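Local coordinates for protein oxidoreductase, zinc-binding dehydrogenase family (Myxococcus xanthus, PDB 5K1S) that acts as a zinc-containing medium-chain reductase in alternative de novo isovaleryl coenzyme A biosynthesis, probably with NADP as cofactor, at residues V22-G27 with E35-P40; C54-H59 with A340-R345; H59-R64 with R345-E350; A161-C166 with Q328-A333. All coordinates share one frame; numbering follows the deposited sequence.

Interaction 1: V22-G27 with E35-P40; sequences VLRSFG and ETMPMP
Val22 and Glu35, on the strands 17-23 and 32-38, lie diagonally across an antiparallel beta hairpin, their CA atoms 6.4 Å apart. Val22, Arg24, Glu35 and Met37 all direct their side chains onto the same face of this two-stranded ribbon. The polar part is a two-pronged, side-on salt bridge: Arg24 offers NE and NH2, one to each oxygen of the Glu35 carboxylate. Arg24 NH2 lies 2.8 Å from Glu35 OE1, and Arg24 NE lies 3.0 Å from Glu35 OE2. Each oxygen accepts through its syn lone pair, and the two flat groups are nearly coplanar, 12° apart, with each oxygen tilted somewhat out of the guanidinium plane. A weak third bond runs from Arg24 NE to Glu35 OE1. The Arg24 chain starts with CG beside its backbone N (chi1 -58°) and then stays extended to NE, which brings the guanidinium back along the ribbon to the carboxylate. Val22 CG1 sits over one face of the guanidinium, towards its rim, and the valine crosses the Glu35 chain at about a right angle. Its CG2 branch touches both partners on the other strand, 3.5 Å from Glu35 OE1 and 3.6 Å from Met37 SD. The Met37 chain, folded at chi2 and chi3, brings its sulfur inward to that methyl. Backbone bonds of Val22 with Lys33, Glu35 with Ala20 and Met37 with Met18 hold the hairpin in register. Beyond it, Pro74 of a loop packs on Val22 and Arg24, and the chain after Pro38 lays Met39 and Pro40 against the strand 141-145.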
loop_
_atom_site.group_PDB
_atom_site.type_symbol
_atom_site.label_atom_id
_atom_site.label_comp_id
_atom_site.label_asym_id
_atom_site.label_seq_id
_atom_site.Cartn_x
_atom_site.Cartn_y
_atom_site.Cartn_z
ATOM N N VAL A 22 -6.860 -34.320 19.037
ATOM C CA VAL A 22 -6.212 -33.532 20.077
ATOM C C VAL A 22 -4.713 -33.518 19.822
ATOM O O VAL A 22 -4.136 -34.518 19.376
ATOM C CB VAL A 22 -6.524 -34.086 21.481
ATOM C CG1 VAL A 22 -5.963 -33.160 22.554
ATOM C CG2 VAL A 22 -8.024 -34.268 21.661
ATOM N N LEU A 23 -4.089 -32.378 20.103
ATOM C CA LEU A 23 -2.645 -32.206 20.006
ATOM C C LEU A 23 -2.123 -31.939 21.411
ATOM O O LEU A 23 -2.370 -30.867 21.974
ATOM C CB LEU A 23 -2.293 -31.058 19.060
ATOM C CG LEU A 23 -0.801 -30.787 18.852
ATOM C CD1 LEU A 23 -0.175 -31.880 18.004
ATOM C CD2 LEU A 23 -0.592 -29.418 18.223
ATOM N N ARG A 24 -1.407 -32.908 21.977
ATOM C CA ARG A 24 -0.890 -32.786 23.333
ATOM C C ARG A 24 0.579 -32.387 23.381
ATOM O O ARG A 24 1.086 -32.090 24.467
ATOM C CB ARG A 24 -1.095 -34.103 24.091
ATOM C CG ARG A 24 -2.556 -34.520 24.151
ATOM C CD ARG A 24 -2.828 -35.578 25.205
ATOM N NE ARG A 24 -4.266 -35.751 25.408
ATOM C CZ ARG A 24 -5.010 -34.999 26.217
ATOM N NH1 ARG A 24 -4.460 -34.014 26.916
ATOM N NH2 ARG A 24 -6.311 -35.229 26.329
ATOM N N SER A 25 1.269 -32.364 22.242
ATOM C CA SER A 25 2.627 -31.837 22.181
ATOM C C SER A 25 2.898 -31.352 20.765
ATOM O O SER A 25 2.672 -32.091 19.801
ATOM C CB SER A 25 3.661 -32.893 22.594
ATOM O OG SER A 25 3.724 -33.956 21.658
ATOM N N PHE A 26 3.368 -30.114 20.643
ATOM C CA PHE A 26 3.719 -29.582 19.335
ATOM C C PHE A 26 4.828 -30.420 18.711
ATOM O O PHE A 26 5.728 -30.900 19.404
ATOM C CB PHE A 26 4.167 -28.126 19.454
ATOM C CG PHE A 26 3.127 -27.216 20.041
ATOM C CD1 PHE A 26 1.965 -26.930 19.345
ATOM C CD2 PHE A 26 3.319 -26.633 21.282
ATOM C CE1 PHE A 26 1.009 -26.090 19.880
ATOM C CE2 PHE A 26 2.368 -25.790 21.821
ATOM C CZ PHE A 26 1.210 -25.517 21.117
ATOM N N GLY A 27 4.758 -30.600 17.395
ATOM C CA GLY A 27 5.759 -31.384 16.700
ATOM C C GLY A 27 5.304 -31.923 15.360
ATOM O O GLY A 27 4.671 -31.210 14.575
ATOM N N GLU A 35 -9.303 -38.452 20.075
ATOM C CA GLU A 35 -9.573 -38.780 21.466
ATOM C C GLU A 35 -11.043 -38.519 21.763
ATOM O O GLU A 35 -11.784 -37.982 20.934
ATOM C CB GLU A 35 -8.690 -37.967 22.420
ATOM C CG GLU A 35 -7.201 -38.177 22.217
ATOM C CD GLU A 35 -6.360 -37.323 23.148
ATOM O OE1 GLU A 35 -6.940 -36.650 24.026
ATOM O OE2 GLU A 35 -5.119 -37.324 23.000
ATOM N N THR A 36 -11.460 -38.915 22.962
ATOM C CA THR A 36 -12.800 -38.633 23.466
ATOM C C THR A 36 -12.687 -37.472 24.446
ATOM O O THR A 36 -12.055 -37.601 25.499
ATOM C CB THR A 36 -13.409 -39.861 24.139
ATOM O OG1 THR A 36 -13.470 -40.945 23.203
ATOM C CG2 THR A 36 -14.813 -39.558 24.646
ATOM N N MET A 37 -13.290 -36.342 24.096
ATOM C CA MET A 37 -13.248 -35.136 24.902
ATOM C C MET A 37 -14.651 -34.780 25.382
ATOM O O MET A 37 -15.646 -35.221 24.795
ATOM C CB MET A 37 -12.673 -33.961 24.097
ATOM C CG MET A 37 -11.301 -34.224 23.491
ATOM S SD MET A 37 -9.974 -34.315 24.714
ATOM C CE MET A 37 -9.883 -32.612 25.258
ATOM N N PRO A 38 -14.768 -33.996 26.453
ATOM C CA PRO A 38 -16.084 -33.463 26.823
ATOM C C PRO A 38 -16.529 -32.390 25.843
ATOM O O PRO A 38 -15.719 -31.610 25.337
ATOM C CB PRO A 38 -15.855 -32.879 28.224
ATOM C CG PRO A 38 -14.570 -33.468 28.698
ATOM C CD PRO A 38 -13.752 -33.695 27.473
ATOM N N MET A 39 -17.830 -32.357 25.572
ATOM C CA MET A 39 -18.362 -31.345 24.679
ATOM C C MET A 39 -18.251 -29.963 25.320
ATOM O O MET A 39 -18.376 -29.823 26.538
ATOM C CB MET A 39 -19.821 -31.625 24.341
ATOM C CG MET A 39 -20.034 -32.743 23.347
ATOM S SD MET A 39 -21.706 -32.699 22.680
ATOM C CE MET A 39 -21.889 -34.398 22.158
ATOM N N PRO A 40 -18.018 -28.926 24.524
ATOM C CA PRO A 40 -18.053 -27.567 25.062
ATOM C C PRO A 40 -19.486 -27.086 25.246
ATOM O O PRO A 40 -20.427 -27.584 24.625
ATOM C CB PRO A 40 -17.324 -26.748 23.994
ATOM C CG PRO A 40 -17.625 -27.472 22.726
ATOM C CD PRO A 40 -17.667 -28.936 23.092
#

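Interaction 2: C54-H59 with A340-R345; sequences CGVCYH and AKAHFR. With ZN (zinc ion), chain F.
Val56 is the hub of this small buried contact, one methyl going to each of two consecutive residues of the helix 339-347. Its CG2 rests 4.2 Å from Ala342 CB. The other branch, CG1, anti to the backbone N (chi1 -178°), reaches the imidazole of His343 and lies 3.9 Å from His343 CD2, meeting the ring obliquely. Polar bonds at both ring nitrogens fix how His343 is turned: ND1 is hydrogen-bonded to Arg64 NE, and NE2 to Tyr138 OH, and the Tyr138 side chain also packs on Val56. Next in sequence, Cys57 directs its side chain away from the helix 339-347, and its SG binds the zinc ion at 2.5 Å, with His79 and Cys166 as the other protein ligands. Cys57 is also the N-cap of the helix 58-64: its sulfur receives a weak bond from His59 N, 3.5 Å from Cys57 SG, while its own N is bonded to Asp60 OD2. The contact thus lies just behind a metal ligand, where the strand 46-56 gives way to a helix. Val56 pairs by its backbone with Leu355 of the strand 354-358, and the helix 339-347 packs on the sheet there, with Arg345 on Leu355.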
loop_
_atom_site.group_PDB
_atom_site.type_symbol
_atom_site.label_atom_id
_atom_site.label_comp_id
_atom_site.label_asym_id
_atom_site.label_seq_id
_atom_site.Cartn_x
_atom_site.Cartn_y
_atom_site.Cartn_z
ATOM N N CYS A 54 -14.246 -29.557 8.294
ATOM C CA CYS A 54 -13.278 -28.525 8.645
ATOM C C CYS A 54 -12.141 -28.557 7.640
ATOM O O CYS A 54 -11.466 -29.582 7.495
ATOM C CB CYS A 54 -12.733 -28.715 10.062
ATOM S SG CYS A 54 -11.568 -27.417 10.545
ATOM N N GLY A 55 -11.926 -27.437 6.958
ATOM C CA GLY A 55 -10.860 -27.366 5.985
ATOM C C GLY A 55 -9.492 -27.410 6.639
ATOM O O GLY A 55 -9.279 -26.892 7.736
ATOM N N VAL A 56 -8.554 -28.046 5.946
ATOM C CA VAL A 56 -7.166 -28.118 6.390
ATOM C C VAL A 56 -6.410 -26.984 5.711
ATOM O O VAL A 56 -6.250 -26.975 4.487
ATOM C CB VAL A 56 -6.539 -29.478 6.065
ATOM C CG1 VAL A 56 -5.101 -29.540 6.579
ATOM C CG2 VAL A 56 -7.372 -30.605 6.659
ATOM N N CYS A 57 -5.950 -26.025 6.507
ATOM C CA CYS A 57 -5.183 -24.888 6.025
ATOM C C CYS A 57 -3.744 -25.008 6.511
ATOM O O CYS A 57 -3.502 -25.417 7.650
ATOM C CB CYS A 57 -5.802 -23.575 6.514
ATOM S SG CYS A 57 -4.905 -22.096 6.029
ATOM N N TYR A 58 -2.788 -24.659 5.643
ATOM C CA TYR A 58 -1.382 -24.758 6.025
ATOM C C TYR A 58 -1.101 -23.988 7.308
ATOM O O TYR A 58 -0.176 -24.332 8.053
ATOM C CB TYR A 58 -0.482 -24.248 4.901
ATOM C CG TYR A 58 0.991 -24.395 5.209
ATOM C CD1 TYR A 58 1.647 -25.599 4.993
ATOM C CD2 TYR A 58 1.723 -23.335 5.724
ATOM C CE1 TYR A 58 2.990 -25.742 5.277
ATOM C CE2 TYR A 58 3.069 -23.469 6.011
ATOM C CZ TYR A 58 3.697 -24.674 5.784
ATOM O OH TYR A 58 5.038 -24.814 6.068
ATOM N N HIS A 59 -1.882 -22.939 7.572
ATOM C CA HIS A 59 -1.852 -22.285 8.875
ATOM C C HIS A 59 -1.912 -23.312 10.000
ATOM O O HIS A 59 -1.230 -23.171 11.021
ATOM C CB HIS A 59 -3.022 -21.304 8.965
ATOM C CG HIS A 59 -3.015 -20.442 10.189
ATOM N ND1 HIS A 59 -2.308 -19.261 10.264
ATOM C CD2 HIS A 59 -3.648 -20.576 11.379
ATOM C CE1 HIS A 59 -2.498 -18.709 11.448
ATOM N NE2 HIS A 59 -3.309 -19.486 12.143
ATOM N N ALA A 340 -3.491 -36.441 10.744
ATOM C CA ALA A 340 -2.046 -36.526 10.558
ATOM C C ALA A 340 -1.699 -36.743 9.091
ATOM O O ALA A 340 -0.863 -36.028 8.526
ATOM C CB ALA A 340 -1.470 -37.650 11.421
ATOM N N LYS A 341 -2.343 -37.723 8.454
ATOM C CA LYS A 341 -2.106 -37.963 7.035
ATOM C C LYS A 341 -2.379 -36.709 6.215
ATOM O O LYS A 341 -1.640 -36.400 5.272
ATOM C CB LYS A 341 -2.978 -39.118 6.545
ATOM C CG LYS A 341 -2.800 -40.409 7.326
ATOM C CD LYS A 341 -3.533 -41.565 6.661
ATOM C CE LYS A 341 -3.383 -42.855 7.453
ATOM N NZ LYS A 341 -4.007 -44.012 6.754
ATOM N N ALA A 342 -3.435 -35.970 6.562
ATOM C CA ALA A 342 -3.773 -34.759 5.822
ATOM C C ALA A 342 -2.632 -33.752 5.870
ATOM O O ALA A 342 -2.237 -33.194 4.840
ATOM C CB ALA A 342 -5.058 -34.148 6.380
ATOM N N HIS A 343 -2.088 -33.503 7.064
ATOM C CA HIS A 343 -0.979 -32.560 7.186
ATOM C C HIS A 343 0.239 -33.039 6.413
ATOM O O HIS A 343 0.899 -32.249 5.726
ATOM C CB HIS A 343 -0.620 -32.350 8.656
ATOM C CG HIS A 343 -1.606 -31.510 9.396
ATOM N ND1 HIS A 343 -1.254 -30.704 10.453
ATOM C CD2 HIS A 343 -2.938 -31.350 9.224
ATOM C CE1 HIS A 343 -2.328 -30.083 10.905
ATOM N NE2 HIS A 343 -3.363 -30.457 10.175
ATOM N N PHE A 344 0.565 -34.327 6.524
ATOM C CA PHE A 344 1.698 -34.865 5.780
ATOM C C PHE A 344 1.544 -34.584 4.292
ATOM O O PHE A 344 2.474 -34.096 3.639
ATOM C CB PHE A 344 1.831 -36.365 6.040
ATOM C CG PHE A 344 3.101 -36.962 5.505
ATOM C CD1 PHE A 344 3.201 -37.338 4.175
ATOM C CD2 PHE A 344 4.197 -37.146 6.333
ATOM C CE1 PHE A 344 4.371 -37.883 3.681
ATOM C CE2 PHE A 344 5.369 -37.692 5.844
ATOM C CZ PHE A 344 5.455 -38.061 4.517
ATOM N N ARG A 345 0.368 -34.884 3.736
ATOM C CA ARG A 345 0.104 -34.558 2.338
ATOM C C ARG A 345 0.319 -33.073 2.079
ATOM O O ARG A 345 0.991 -32.687 1.116
ATOM C CB ARG A 345 -1.324 -34.955 1.964
ATOM C CG ARG A 345 -1.569 -36.451 1.878
ATOM C CD ARG A 345 -3.000 -36.742 1.443
ATOM N NE ARG A 345 -3.315 -36.132 0.153
ATOM C CZ ARG A 345 -4.524 -36.125 -0.402
ATOM N NH1 ARG A 345 -5.551 -36.695 0.218
ATOM N NH2 ARG A 345 -4.707 -35.544 -1.580
HETATM ZN ZN ZN F . -6.631 -20.495 6.833
#

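Interaction 3: H59-R64 with R345-E350; sequences HDVINR and RLENRE
Leu346 is the first residue of 345-350 to meet the helix 58-64, its CD2 branch lying 4.1 Å from Val61 CG2. Its CG stands anti to the backbone N (chi1 -176°), which sends the isobutyl group across to the valine. Glu347 follows and touches two residues one helical turn apart. Its CG passes alongside Val61, 3.7 Å from Val61 CG1, continuing the apolar patch begun by Leu346. The extended chain then brings the carboxylate to Arg64, with OE2 at the edge of the guanidinium, near its plane, in a salt bridge to NH2. The modelled separation of Glu347 OE2 and Arg64 NH2, 2.3 Å, is too short to be taken literally. The carboxylate plane stands steeply to the guanidinium, at 78°, and OE2 is the oxygen nearer NH2. Arg64 is positioned by its NE, hydrogen-bonded to His343 ND1, and the same Glu347 OE2 is also salt-bridged to Arg65. At Asn348 the chain leaves helical geometry. The contact joins the last turn of the helix 339-347 to the flank of the helix 58-64, with Val61 also packing on His343 one turn back and Leu346 leaning towards Val56 of the strand 46-56.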
loop_
_atom_site.group_PDB
_atom_site.type_symbol
_atom_site.label_atom_id
_atom_site.label_comp_id
_atom_site.label_asym_id
_atom_site.label_seq_id
_atom_site.Cartn_x
_atom_site.Cartn_y
_atom_site.Cartn_z
ATOM N N HIS A 59 -1.882 -22.939 7.572
ATOM C CA HIS A 59 -1.852 -22.285 8.875
ATOM C C HIS A 59 -1.912 -23.312 10.000
ATOM O O HIS A 59 -1.230 -23.171 11.021
ATOM C CB HIS A 59 -3.022 -21.304 8.965
ATOM C CG HIS A 59 -3.015 -20.442 10.189
ATOM N ND1 HIS A 59 -2.308 -19.261 10.264
ATOM C CD2 HIS A 59 -3.648 -20.576 11.379
ATOM C CE1 HIS A 59 -2.498 -18.709 11.448
ATOM N NE2 HIS A 59 -3.309 -19.486 12.143
ATOM N N ASP A 60 -2.720 -24.365 9.821
ATOM C CA ASP A 60 -2.835 -25.405 10.840
ATOM C C ASP A 60 -1.515 -26.136 11.037
ATOM O O ASP A 60 -1.189 -26.553 12.154
ATOM C CB ASP A 60 -3.932 -26.401 10.457
ATOM C CG ASP A 60 -5.297 -25.751 10.333
ATOM O OD1 ASP A 60 -5.537 -24.721 11.000
ATOM O OD2 ASP A 60 -6.133 -26.278 9.569
ATOM N N VAL A 61 -0.752 -26.325 9.958
ATOM C CA VAL A 61 0.563 -26.952 10.074
ATOM C C VAL A 61 1.457 -26.120 10.982
ATOM O O VAL A 61 2.052 -26.630 11.939
ATOM C CB VAL A 61 1.195 -27.136 8.681
ATOM C CG1 VAL A 61 2.613 -27.688 8.799
ATOM C CG2 VAL A 61 0.335 -28.052 7.821
ATOM N N ILE A 62 1.566 -24.823 10.689
ATOM C CA ILE A 62 2.382 -23.935 11.510
ATOM C C ILE A 62 1.924 -24.007 12.960
ATOM O O ILE A 62 2.737 -24.115 13.885
ATOM C CB ILE A 62 2.317 -22.495 10.968
ATOM C CG1 ILE A 62 2.721 -22.451 9.489
ATOM C CG2 ILE A 62 3.227 -21.580 11.775
ATOM C CD1 ILE A 62 2.441 -21.125 8.816
ATOM N N ASN A 63 0.609 -23.963 13.172
ATOM C CA ASN A 63 0.058 -24.065 14.519
ATOM C C ASN A 63 0.501 -25.357 15.194
ATOM O O ASN A 63 0.921 -25.351 16.357
ATOM C CB ASN A 63 -1.469 -23.980 14.448
ATOM C CG ASN A 63 -2.116 -23.798 15.808
ATOM O OD1 ASN A 63 -1.457 -23.457 16.788
ATOM N ND2 ASN A 63 -3.422 -24.013 15.866
ATOM N N ARG A 64 0.430 -26.476 14.470
ATOM C CA ARG A 64 0.778 -27.765 15.059
ATOM C C ARG A 64 2.226 -27.804 15.528
ATOM O O ARG A 64 2.540 -28.492 16.505
ATOM C CB ARG A 64 0.525 -28.889 14.054
ATOM C CG ARG A 64 1.004 -30.249 14.535
ATOM C CD ARG A 64 0.720 -31.351 13.535
ATOM N NE ARG A 64 1.238 -31.057 12.200
ATOM C CZ ARG A 64 2.524 -31.028 11.877
ATOM N NH1 ARG A 64 3.456 -31.254 12.792
ATOM N NH2 ARG A 64 2.884 -30.757 10.631
ATOM N N ARG A 345 0.368 -34.884 3.736
ATOM C CA ARG A 345 0.104 -34.558 2.338
ATOM C C ARG A 345 0.319 -33.073 2.079
ATOM O O ARG A 345 0.991 -32.687 1.116
ATOM C CB ARG A 345 -1.324 -34.955 1.964
ATOM C CG ARG A 345 -1.569 -36.451 1.878
ATOM C CD ARG A 345 -3.000 -36.742 1.443
ATOM N NE ARG A 345 -3.315 -36.132 0.153
ATOM C CZ ARG A 345 -4.524 -36.125 -0.402
ATOM N NH1 ARG A 345 -5.551 -36.695 0.218
ATOM N NH2 ARG A 345 -4.707 -35.544 -1.580
ATOM N N LEU A 346 -0.248 -32.224 2.936
ATOM C CA LEU A 346 -0.179 -30.786 2.707
ATOM C C LEU A 346 1.248 -30.269 2.845
ATOM O O LEU A 346 1.672 -29.395 2.081
ATOM C CB LEU A 346 -1.117 -30.064 3.677
ATOM C CG LEU A 346 -1.245 -28.548 3.519
ATOM C CD1 LEU A 346 -1.704 -28.173 2.116
ATOM C CD2 LEU A 346 -2.208 -27.996 4.559
ATOM N N GLU A 347 2.006 -30.800 3.808
ATOM C CA GLU A 347 3.380 -30.347 4.004
ATOM C C GLU A 347 4.234 -30.632 2.777
ATOM O O GLU A 347 4.944 -29.751 2.279
ATOM C CB GLU A 347 3.985 -31.022 5.236
ATOM C CG GLU A 347 3.521 -30.454 6.561
ATOM C CD GLU A 347 4.121 -31.188 7.741
ATOM O OE1 GLU A 347 4.414 -32.397 7.606
ATOM O OE2 GLU A 347 4.310 -30.555 8.801
ATOM N N ASN A 348 4.180 -31.865 2.276
ATOM C CA ASN A 348 5.047 -32.309 1.193
ATOM C C ASN A 348 4.517 -31.935 -0.187
ATOM O O ASN A 348 4.964 -32.513 -1.187
ATOM C CB ASN A 348 5.253 -33.823 1.290
ATOM C CG ASN A 348 5.913 -34.235 2.593
ATOM O OD1 ASN A 348 5.298 -34.888 3.436
ATOM N ND2 ASN A 348 7.173 -33.851 2.765
ATOM N N ARG A 349 3.581 -30.990 -0.268
ATOM C CA ARG A 349 3.069 -30.484 -1.541
ATOM C C ARG A 349 2.533 -31.602 -2.433
ATOM O O ARG A 349 2.412 -31.432 -3.648
ATOM C CB ARG A 349 4.146 -29.686 -2.287
ATOM N N GLU A 350 2.196 -32.750 -1.844
ATOM C CA GLU A 350 1.658 -33.874 -2.597
ATOM C C GLU A 350 0.162 -33.743 -2.871
ATOM O O GLU A 350 -0.502 -34.759 -3.108
ATOM C CB GLU A 350 1.940 -35.183 -1.855
#

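Interaction 4: A161-C166 with Q328-A333; sequences AATVCC and QFVTDA. With ZN (zinc ion), chain F.
Thr163 and Gln328 form the polar centre of this buried contact, their side chains sliding past each other in opposite directions. As modelled, Thr163 OG1 lies 3.0 Å from Gln328 OE1, and Thr163 O lies 3.4 Å from the same atom. The amide is probably turned over in the model, so nothing is rested on which end faces the threonine. The Thr163 hydroxyl also has a weak hydrogen bond with Glu160 O, and the Thr163 carbonyl oxygen is hydrogen-bonded to Thr167 OG1. Methyl groups flank this pair: Val164 CG2 lies 4.0 Å from Gln328 CG, the two side chains crossing at about a right angle, and Val330 CG2 comes to 4.1 Å from the hydroxyl oxygen Thr163 OG1. In medium-chain dehydrogenases a Rossmann-type cofactor domain is inserted into the GroES-like catalytic domain, and these segments lie at its two junctions: 161-166 leads into the helix 165-178, whereas the segment 328-333 returns the chain, after the helix 311-323, to the strand 330-335 of the catalytic sheet. Neighbours from both sides close over the contact. Val164 packs on Ala317, Leu318 and Thr321 of the helix 311-323, and Gln328 reaches Ser199 of the helix 195-206, whereas Thr163 and Val330 rest on Val356 of the strand 354-358. Metal bonding belongs to the first segment alone. Cys166 SG holds the zinc ion at 2.3 Å, completing with Cys57 and His79 the set of three protein ligands, and its backbone N makes a weak hydrogen bond to Glu80 OE2.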
loop_
_atom_site.group_PDB
_atom_site.type_symbol
_atom_site.label_atom_id
_atom_site.label_comp_id
_atom_site.label_asym_id
_atom_site.label_seq_id
_atom_site.Cartn_x
_atom_site.Cartn_y
_atom_site.Cartn_z
ATOM N N ALA A 161 -18.207 -25.711 1.616
ATOM C CA ALA A 161 -18.334 -24.564 2.508
ATOM C C ALA A 161 -17.178 -24.483 3.496
ATOM O O ALA A 161 -16.784 -23.382 3.897
ATOM C CB ALA A 161 -19.663 -24.629 3.259
ATOM N N ALA A 162 -16.620 -25.628 3.895
ATOM C CA ALA A 162 -15.546 -25.654 4.881
ATOM C C ALA A 162 -14.209 -25.185 4.328
ATOM O O ALA A 162 -13.215 -25.232 5.061
ATOM C CB ALA A 162 -15.390 -27.066 5.445
ATOM N N THR A 163 -14.142 -24.749 3.066
ATOM C CA THR A 163 -12.900 -24.257 2.482
ATOM C C THR A 163 -13.089 -22.892 1.830
ATOM O O THR A 163 -12.256 -22.478 1.018
ATOM C CB THR A 163 -12.348 -25.254 1.459
ATOM O OG1 THR A 163 -13.298 -25.438 0.401
ATOM C CG2 THR A 163 -12.064 -26.597 2.122
ATOM N N VAL A 164 -14.159 -22.177 2.178
ATOM C CA VAL A 164 -14.473 -20.917 1.516
ATOM C C VAL A 164 -13.719 -19.761 2.162
ATOM O O VAL A 164 -13.236 -18.858 1.471
ATOM C CB VAL A 164 -15.997 -20.682 1.547
ATOM C CG1 VAL A 164 -16.359 -19.343 0.923
ATOM C CG2 VAL A 164 -16.714 -21.808 0.828
ATOM N N CYS A 165 -13.604 -19.769 3.493
ATOM C CA CYS A 165 -13.068 -18.611 4.201
ATOM C C CYS A 165 -11.647 -18.294 3.751
ATOM O O CYS A 165 -11.331 -17.148 3.415
ATOM C CB CYS A 165 -13.113 -18.855 5.708
ATOM S SG CYS A 165 -12.829 -17.370 6.704
ATOM N N CYS A 166 -10.775 -19.299 3.736
ATOM C CA CYS A 166 -9.362 -19.086 3.444
ATOM C C CYS A 166 -9.054 -19.051 1.954
ATOM O O CYS A 166 -7.875 -19.032 1.585
ATOM C CB CYS A 166 -8.525 -20.172 4.117
ATOM S SG CYS A 166 -8.746 -20.224 5.895
ATOM N N GLN A 328 -15.540 -23.979 -5.748
ATOM C CA GLN A 328 -14.588 -24.533 -4.798
ATOM C C GLN A 328 -14.023 -25.824 -5.369
ATOM O O GLN A 328 -14.775 -26.668 -5.870
ATOM C CB GLN A 328 -15.245 -24.790 -3.437
ATOM C CG GLN A 328 -15.367 -23.549 -2.568
ATOM C CD GLN A 328 -14.016 -22.965 -2.205
ATOM O OE1 GLN A 328 -13.038 -23.694 -2.039
ATOM N NE2 GLN A 328 -13.952 -21.643 -2.090
ATOM N N PHE A 329 -12.704 -25.974 -5.292
ATOM C CA PHE A 329 -11.999 -27.113 -5.872
ATOM C C PHE A 329 -11.499 -27.996 -4.731
ATOM O O PHE A 329 -10.352 -27.901 -4.296
ATOM C CB PHE A 329 -10.856 -26.631 -6.767
ATOM C CG PHE A 329 -11.294 -25.688 -7.853
ATOM C CD1 PHE A 329 -11.445 -24.335 -7.596
ATOM C CD2 PHE A 329 -11.557 -26.155 -9.129
ATOM C CE1 PHE A 329 -11.850 -23.466 -8.592
ATOM C CE2 PHE A 329 -11.962 -25.289 -10.130
ATOM C CZ PHE A 329 -12.108 -23.944 -9.861
ATOM N N VAL A 330 -12.381 -28.866 -4.249
ATOM C CA VAL A 330 -12.060 -29.779 -3.157
ATOM C C VAL A 330 -11.470 -31.049 -3.754
ATOM O O VAL A 330 -12.143 -31.765 -4.503
ATOM C CB VAL A 330 -13.302 -30.093 -2.312
ATOM C CG1 VAL A 330 -12.936 -30.996 -1.140
ATOM C CG2 VAL A 330 -13.951 -28.806 -1.817
ATOM N N THR A 331 -10.212 -31.336 -3.416
ATOM C CA THR A 331 -9.539 -32.525 -3.924
ATOM C C THR A 331 -10.118 -33.782 -3.290
ATOM O O THR A 331 -10.812 -34.557 -3.956
ATOM C CB THR A 331 -8.033 -32.448 -3.657
ATOM O OG1 THR A 331 -7.474 -31.347 -4.383
ATOM C CG2 THR A 331 -7.331 -33.738 -4.083
ATOM N N ASP A 332 -9.835 -33.993 -2.008
ATOM C CA ASP A 332 -10.243 -35.202 -1.310
ATOM C C ASP A 332 -10.876 -34.847 0.027
ATOM O O ASP A 332 -10.420 -33.935 0.721
ATOM C CB ASP A 332 -9.049 -36.142 -1.087
ATOM N N ALA A 333 -11.939 -35.568 0.372
ATOM C CA ALA A 333 -12.534 -35.495 1.697
ATOM C C ALA A 333 -11.947 -36.610 2.551
ATOM O O ALA A 333 -11.993 -37.782 2.165
ATOM C CB ALA A 333 -14.054 -35.620 1.621
HETATM ZN ZN ZN F . -6.631 -20.495 6.833
#

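Interaction 1 is the outlying contact, a two-pronged ion pair on a hairpin near the surface, about 17 Å from interaction 4 at their nearest atoms. Interactions 2 and 3 share the helices 58-64 and 339-347, with centres 5 Å apart, yet differ in chemistry: the first is a buried valine contact, the second a partly buried mix of methyls and charge. Gly27 N, probably bonded to Arg64 O, ties interaction 1 to interaction 3. Interaction 4 is buried where the domains join, and meets interaction 2 through Ala162 against Gly55 and through the shared zinc, to which each supplies one cysteine.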